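Local coordinates for conserved protein (Mycobacterium tuberculosis, PDB 1RFE) that is of uncertain function but probably binds the deazaflavin coenzyme F420 and may act as an oxidoreductase, at residues A[74-77]-A[83-86]; A[41-44]-A[49-52]. One frame throughout, in Å; residues are numbered along the deposited sequence.

Contact 1 of 2, residues A[74-77]-A[83-86]; sequences LEDG and LRGV
The Asp-76 carboxylate meets the NE edge of the Arg-84 guanidinium near the turn of the beta hairpin formed by strands 69-76 and 84-95, in a split-barrel-like fold consistent with the pyridoxamine 5'-phosphate oxidase family. The two planes are nearly coplanar, 8° apart. The main bond of this salt bridge runs from Arg-84 NE to the syn lone pair of Asp-76 OD1 at 2.9 Å; a weak bond from Arg-84 NH2 to Asp-76 OD2, at 3.3 Å, makes the grip lopsided. Arg-84 CG sits between its own backbone N and carbonyl carbon (chi1 44°), and the chain then extends to NE, which carries the guanidinium to the carboxylate. The guanidinium of Arg-147 lies close to Arg-84 NH1, and Arg-84 also touches Asp-145 of strand 140-145.

The backbones beneath are antiparallel; the axes of 74-76 and 84-86 approach to 4.7 Å. Two hydrogen-bonded pairs, Leu-74 with Val-86 and Asp-76 with Arg-84, flank the non-hydrogen-bonded pair Glu-75 with Gly-85, whose CA atoms are 4.1 Å apart. Leu-74 O lies 3.1 Å from Gly-85 CA, on the side where a CB would collide with it. On the salt-bridge face, Leu-74 and Val-86 run abreast, with Phe-18 and Val-19 of helix 12-21 packed on Leu-74; the closest apolar approach between Leu-74 and Val-86 is CB to CG1, 4.0 Å.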
ATOM      1  N   LEU A  74       5.271   2.598   1.773  1.00 19.80           N
ATOM      2  CA  LEU A  74       5.562   1.502   2.672  1.00 21.03           C
ATOM      3  C   LEU A  74       6.967   1.668   3.218  1.00 23.04           C
ATOM      4  O   LEU A  74       7.886   1.943   2.468  1.00 24.79           O
ATOM      5  CB  LEU A  74       5.499   0.169   1.913  1.00 21.50           C
ATOM      6  CG  LEU A  74       4.141  -0.321   1.423  1.00 20.61           C
ATOM      7  CD1 LEU A  74       4.270  -1.426   0.407  1.00 22.81           C
ATOM      8  CD2 LEU A  74       3.302  -0.766   2.640  1.00 22.41           C
ATOM      9  N   GLU A  75       7.144   1.410   4.503  1.00 23.14           N
ATOM     10  CA  GLU A  75       8.418   1.590   5.133  1.00 25.74           C
ATOM     11  C   GLU A  75       8.544   0.698   6.343  1.00 24.90           C
ATOM     12  O   GLU A  75       7.555   0.471   7.073  1.00 23.91           O
ATOM     13  CB  GLU A  75       8.585   3.097   5.497  1.00 26.88           C
ATOM     14  CG  GLU A  75       8.986   3.499   6.907  1.00 32.99           C
ATOM     15  CD  GLU A  75       7.967   3.233   7.994  1.00 41.12           C
ATOM     16  OE1 GLU A  75       6.770   3.552   7.820  1.00 48.89           O
ATOM     17  OE2 GLU A  75       8.392   2.713   9.048  1.00 46.61           O
ATOM     18  N   ASP A  76       9.750   0.177   6.571  1.00 24.35           N
ATOM     19  CA  ASP A  76      10.029  -0.377   7.870  1.00 25.30           C
ATOM     20  C   ASP A  76      11.494  -0.233   8.268  1.00 24.89           C
ATOM     21  O   ASP A  76      12.242   0.487   7.618  1.00 21.84           O
ATOM     22  CB  ASP A  76       9.515  -1.813   7.944  1.00 26.92           C
ATOM     23  CG  ASP A  76      10.392  -2.802   7.230  1.00 30.98           C
ATOM     24  OD1 ASP A  76      11.338  -2.426   6.504  1.00 34.35           O
ATOM     25  OD2 ASP A  76      10.173  -4.026   7.306  1.00 40.44           O
ATOM     26  N   GLY A  77      11.881  -0.861   9.363  1.00 24.90           N
ATOM     27  CA  GLY A  77      13.249  -0.726   9.852  1.00 27.47           C
ATOM     28  C   GLY A  77      13.315   0.259  11.013  1.00 28.37           C
ATOM     29  O   GLY A  77      12.751   1.341  10.938  1.00 28.46           O
ATOM     30  N   LEU A  83      16.777   0.885   7.551  1.00 26.39           N
ATOM     31  CA  LEU A  83      15.624   1.558   6.941  1.00 27.22           C
ATOM     32  C   LEU A  83      15.432   0.989   5.555  1.00 26.75           C
ATOM     33  O   LEU A  83      16.386   0.853   4.804  1.00 26.71           O
ATOM     34  CB  LEU A  83      15.755   3.092   6.808  1.00 27.60           C
ATOM     35  CG  LEU A  83      16.208   3.867   8.024  1.00 30.35           C
ATOM     36  CD1 LEU A  83      16.548   5.339   7.674  1.00 32.37           C
ATOM     37  CD2 LEU A  83      15.194   3.758   9.188  1.00 30.79           C
ATOM     38  N   ARG A  84      14.199   0.603   5.257  1.00 26.57           N
ATOM     39  CA  ARG A  84      13.839   0.214   3.926  1.00 26.18           C
ATOM     40  C   ARG A  84      12.392   0.586   3.602  1.00 26.11           C
ATOM     41  O   ARG A  84      11.535   0.750   4.502  1.00 25.44           O
ATOM     42  CB  ARG A  84      14.089  -1.237   3.667  1.00 27.15           C
ATOM     43  CG  ARG A  84      13.696  -2.223   4.693  1.00 31.02           C
ATOM     44  CD  ARG A  84      13.434  -3.623   4.040  1.00 35.48           C
ATOM     45  NE  ARG A  84      12.626  -4.475   4.884  1.00 40.50           N
ATOM     46  CZ  ARG A  84      12.615  -5.793   4.863  1.00 45.72           C
ATOM     47  NH1 ARG A  84      13.414  -6.496   4.044  1.00 47.44           N
ATOM     48  NH2 ARG A  84      11.792  -6.425   5.698  1.00 47.62           N
ATOM     49  N   GLY A  85      12.151   0.760   2.311  1.00 23.54           N
ATOM     50  CA  GLY A  85      10.875   1.219   1.884  1.00 23.67           C
ATOM     51  C   GLY A  85      10.716   1.384   0.391  1.00 22.82           C
ATOM     52  O   GLY A  85      11.653   1.229  -0.385  1.00 20.89           O
ATOM     53  N   VAL A  86       9.483   1.710   0.021  1.00 21.01           N
ATOM     54  CA  VAL A  86       9.141   1.941  -1.349  1.00 20.55           C
ATOM     55  C   VAL A  86       7.996   2.972  -1.378  1.00 20.67           C
ATOM     56  O   VAL A  86       7.054   2.914  -0.590  1.00 20.85           O
ATOM     57  CB  VAL A  86       8.803   0.651  -2.092  1.00 20.39           C
ATOM     58  CG1 VAL A  86       7.579  -0.036  -1.478  1.00 20.77           C
ATOM     59  CG2 VAL A  86       8.592   0.909  -3.510  1.00 19.23           C
TER

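Contact 2 of 2, residues A[41-44]-A[49-52]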
HETATM    1  N   MSE A  41      -3.426   2.436   5.799  1.00 21.42           N
HETATM    2  CA  MSE A  41      -4.296   1.481   5.120  1.00 20.97           C
HETATM    3  C   MSE A  41      -3.662   0.058   5.184  1.00 20.28           C
HETATM    4  O   MSE A  41      -2.504  -0.093   4.897  1.00 18.39           O
HETATM    5  CB  MSE A  41      -4.447   1.865   3.616  1.00 21.11           C
HETATM    6  CG  MSE A  41      -5.243   3.185   3.308  1.00 23.14           C
HETATM    7 SE   MSE A  41      -6.995   3.047   4.042  0.50 30.41          SE
HETATM    8  CE  MSE A  41      -7.768   2.006   2.651  1.00 29.58           C
ATOM      9  N   TRP A  42      -4.467  -0.950   5.523  1.00 20.00           N
ATOM     10  CA  TRP A  42      -4.215  -2.321   5.096  1.00 20.15           C
ATOM     11  C   TRP A  42      -4.593  -2.452   3.645  1.00 20.03           C
ATOM     12  O   TRP A  42      -5.295  -1.613   3.099  1.00 20.87           O
ATOM     13  CB  TRP A  42      -5.014  -3.317   5.883  1.00 20.46           C
ATOM     14  CG  TRP A  42      -4.540  -3.491   7.289  1.00 23.22           C
ATOM     15  CD1 TRP A  42      -3.447  -2.928   7.875  1.00 27.02           C
ATOM     16  CD2 TRP A  42      -5.146  -4.309   8.280  1.00 26.45           C
ATOM     17  NE1 TRP A  42      -3.342  -3.342   9.185  1.00 28.55           N
ATOM     18  CE2 TRP A  42      -4.371  -4.202   9.453  1.00 29.57           C
ATOM     19  CE3 TRP A  42      -6.261  -5.155   8.292  1.00 30.93           C
ATOM     20  CZ2 TRP A  42      -4.693  -4.887  10.639  1.00 31.62           C
ATOM     21  CZ3 TRP A  42      -6.583  -5.853   9.486  1.00 30.60           C
ATOM     22  CH2 TRP A  42      -5.810  -5.702  10.625  1.00 33.24           C
ATOM     23  N   TYR A  43      -4.109  -3.498   3.006  1.00 20.06           N
ATOM     24  CA  TYR A  43      -4.313  -3.599   1.573  1.00 18.55           C
ATOM     25  C   TYR A  43      -4.338  -4.989   1.046  1.00 18.51           C
ATOM     26  O   TYR A  43      -3.899  -5.978   1.717  1.00 19.55           O
ATOM     27  CB  TYR A  43      -3.292  -2.725   0.817  1.00 18.70           C
ATOM     28  CG  TYR A  43      -1.865  -3.080   1.044  1.00 16.94           C
ATOM     29  CD1 TYR A  43      -1.193  -3.963   0.186  1.00 15.78           C
ATOM     30  CD2 TYR A  43      -1.166  -2.538   2.117  1.00 10.06           C
ATOM     31  CE1 TYR A  43       0.169  -4.285   0.413  1.00 18.33           C
ATOM     32  CE2 TYR A  43       0.202  -2.855   2.324  1.00 16.59           C
ATOM     33  CZ  TYR A  43       0.850  -3.719   1.476  1.00 15.69           C
ATOM     34  OH  TYR A  43       2.183  -4.020   1.716  1.00 21.22           O
ATOM     35  N   ALA A  44      -4.868  -5.060  -0.170  1.00 17.72           N
ATOM     36  CA  ALA A  44      -4.819  -6.248  -0.992  1.00 18.60           C
ATOM     37  C   ALA A  44      -3.702  -6.171  -2.013  1.00 19.61           C
ATOM     38  O   ALA A  44      -3.237  -5.070  -2.381  1.00 21.10           O
ATOM     39  CB  ALA A  44      -6.163  -6.500  -1.687  1.00 17.21           C
ATOM     40  N   GLU A  49      -0.240  -5.879  -7.993  1.00 24.57           N
ATOM     41  CA  GLU A  49      -0.655  -4.486  -7.782  1.00 24.79           C
ATOM     42  C   GLU A  49      -1.375  -4.334  -6.464  1.00 23.30           C
ATOM     43  O   GLU A  49      -2.117  -5.229  -6.070  1.00 20.69           O
ATOM     44  CB  GLU A  49      -1.625  -4.017  -8.879  1.00 25.95           C
ATOM     45  CG  GLU A  49      -1.024  -3.884 -10.284  1.00 31.32           C
ATOM     46  CD  GLU A  49      -2.033  -3.270 -11.255  1.00 37.04           C
ATOM     47  OE1 GLU A  49      -3.141  -3.861 -11.414  1.00 36.38           O
ATOM     48  OE2 GLU A  49      -1.707  -2.201 -11.833  1.00 39.59           O
ATOM     49  N   ILE A  50      -1.162  -3.193  -5.818  1.00 22.30           N
ATOM     50  CA  ILE A  50      -1.832  -2.831  -4.593  1.00 21.70           C
ATOM     51  C   ILE A  50      -3.244  -2.330  -4.896  1.00 21.74           C
ATOM     52  O   ILE A  50      -3.432  -1.505  -5.795  1.00 20.12           O
ATOM     53  CB  ILE A  50      -1.034  -1.712  -3.791  1.00 22.43           C
ATOM     54  CG1 ILE A  50       0.288  -2.291  -3.296  1.00 24.75           C
ATOM     55  CG2 ILE A  50      -1.883  -1.144  -2.605  1.00 20.15           C
ATOM     56  CD1 ILE A  50       1.318  -1.287  -2.856  1.00 28.00           C
ATOM     57  N   TRP A  51      -4.200  -2.893  -4.144  1.00 19.11           N
ATOM     58  CA  TRP A  51      -5.591  -2.477  -4.126  1.00 18.94           C
ATOM     59  C   TRP A  51      -6.039  -2.189  -2.719  1.00 18.92           C
ATOM     60  O   TRP A  51      -5.656  -2.891  -1.778  1.00 17.76           O
ATOM     61  CB  TRP A  51      -6.521  -3.576  -4.633  1.00 18.12           C
ATOM     62  CG  TRP A  51      -6.461  -3.930  -6.098  1.00 20.29           C
ATOM     63  CD1 TRP A  51      -5.425  -4.451  -6.738  1.00 21.96           C
ATOM     64  CD2 TRP A  51      -7.504  -3.775  -7.072  1.00 21.11           C
ATOM     65  NE1 TRP A  51      -5.715  -4.633  -8.058  1.00 20.95           N
ATOM     66  CE2 TRP A  51      -7.015  -4.289  -8.278  1.00 18.82           C
ATOM     67  CE3 TRP A  51      -8.828  -3.298  -7.027  1.00 19.24           C
ATOM     68  CZ2 TRP A  51      -7.783  -4.328  -9.456  1.00 23.04           C
ATOM     69  CZ3 TRP A  51      -9.600  -3.352  -8.184  1.00 20.38           C
ATOM     70  CH2 TRP A  51      -9.076  -3.848  -9.386  1.00 19.41           C
ATOM     71  N   LEU A  52      -6.936  -1.213  -2.620  1.00 21.16           N
ATOM     72  CA  LEU A  52      -7.538  -0.815  -1.395  1.00 23.01           C
ATOM     73  C   LEU A  52      -9.032  -1.046  -1.479  1.00 23.89           C
ATOM     74  O   LEU A  52      -9.583  -1.222  -2.573  1.00 24.08           O
ATOM     75  CB  LEU A  52      -7.233   0.658  -1.079  1.00 22.21           C
ATOM     76  CG  LEU A  52      -5.749   1.041  -1.194  1.00 25.28           C
ATOM     77  CD1 LEU A  52      -5.571   2.524  -1.051  1.00 26.67           C
ATOM     78  CD2 LEU A  52      -4.807   0.300  -0.217  1.00 24.30           C
TER
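Tyr-43 and Ile-50 pass each other at a slant, CG2 of Ile-50 lying 4.0 Å from Tyr-43 CD1, within the beta hairpin of strands 36-46 and 49-55. The hairpin belongs to the curled antiparallel sheet, consistent with the split barrel of the FMN-binding clan. Tyr-43 has its ring carbon CG between the backbone N and the carbonyl carbon (chi1 60°), which swings the ring across Ile-50. Its CB is also closely approached by the neighbouring leucine: Leu-52 CD2 stands 3.5 Å from Tyr-43 CB, and Ile-50 CG2 comes to the same methylene, both from the side of the opposing strand. The hydroxyl bonds to the backbone O of Val-19, fixing the far end of the ring, while Arg-111 of helix 98-112 makes a cation-pi contact with it.

Met-41, a selenomethionine, reaches Leu-52 from the other end of its segment. Bends at chi2 (-58°) and chi3 fold the chain back so that Met-41 CE comes to 4.0 Å from Leu-52 CB, the two side chains crossing at an angle.

Between these two segments the one bridge is Ala-44 with Trp-51, an antiparallel hydrogen-bonded pair. It does not continue to 41-43, for strand 36-46 is broken by a bulge or short loop and the segments' end-to-end directions differ by 130°; Met-41 pairs with Gly-25 instead. The CB atoms of Ala-44 and Trp-51 share a face, 4.2 Å apart, against helix 98-112, with Trp-51 turning its indole away from Ala-44. The two bonds of the pair differ in form. Ala-44 N gives a 2.8 Å bond to Trp-51 O, whereas Trp-51 N approaches Ala-44 O from above the carbonyl plane, 3.0 Å away.

How the contacts relate
Contact 2 (41-44 with 49-52) closes before contact 1 (74-77 with 83-86) opens, so the two are successive antiparallel hairpins in series along the chain, joined through helix 59-66. Both belong to one curled sheet: strand 25-30 pairs with strand 36-46 and with strand 69-76, and strand 131-138 pairs with strands 49-55 and 84-95. Their centres lie about 16 Å apart, yet they touch where Leu-74 CD2 packs 3.6 Å from Tyr-43 OH. Val-19 of helix 12-21 meets both residues, tying the helix to this junction. Centre to centre, contact 2 is about 5 Å and contact 1 about 12 Å from the middle of the folded chain, so contact 1 sits further out.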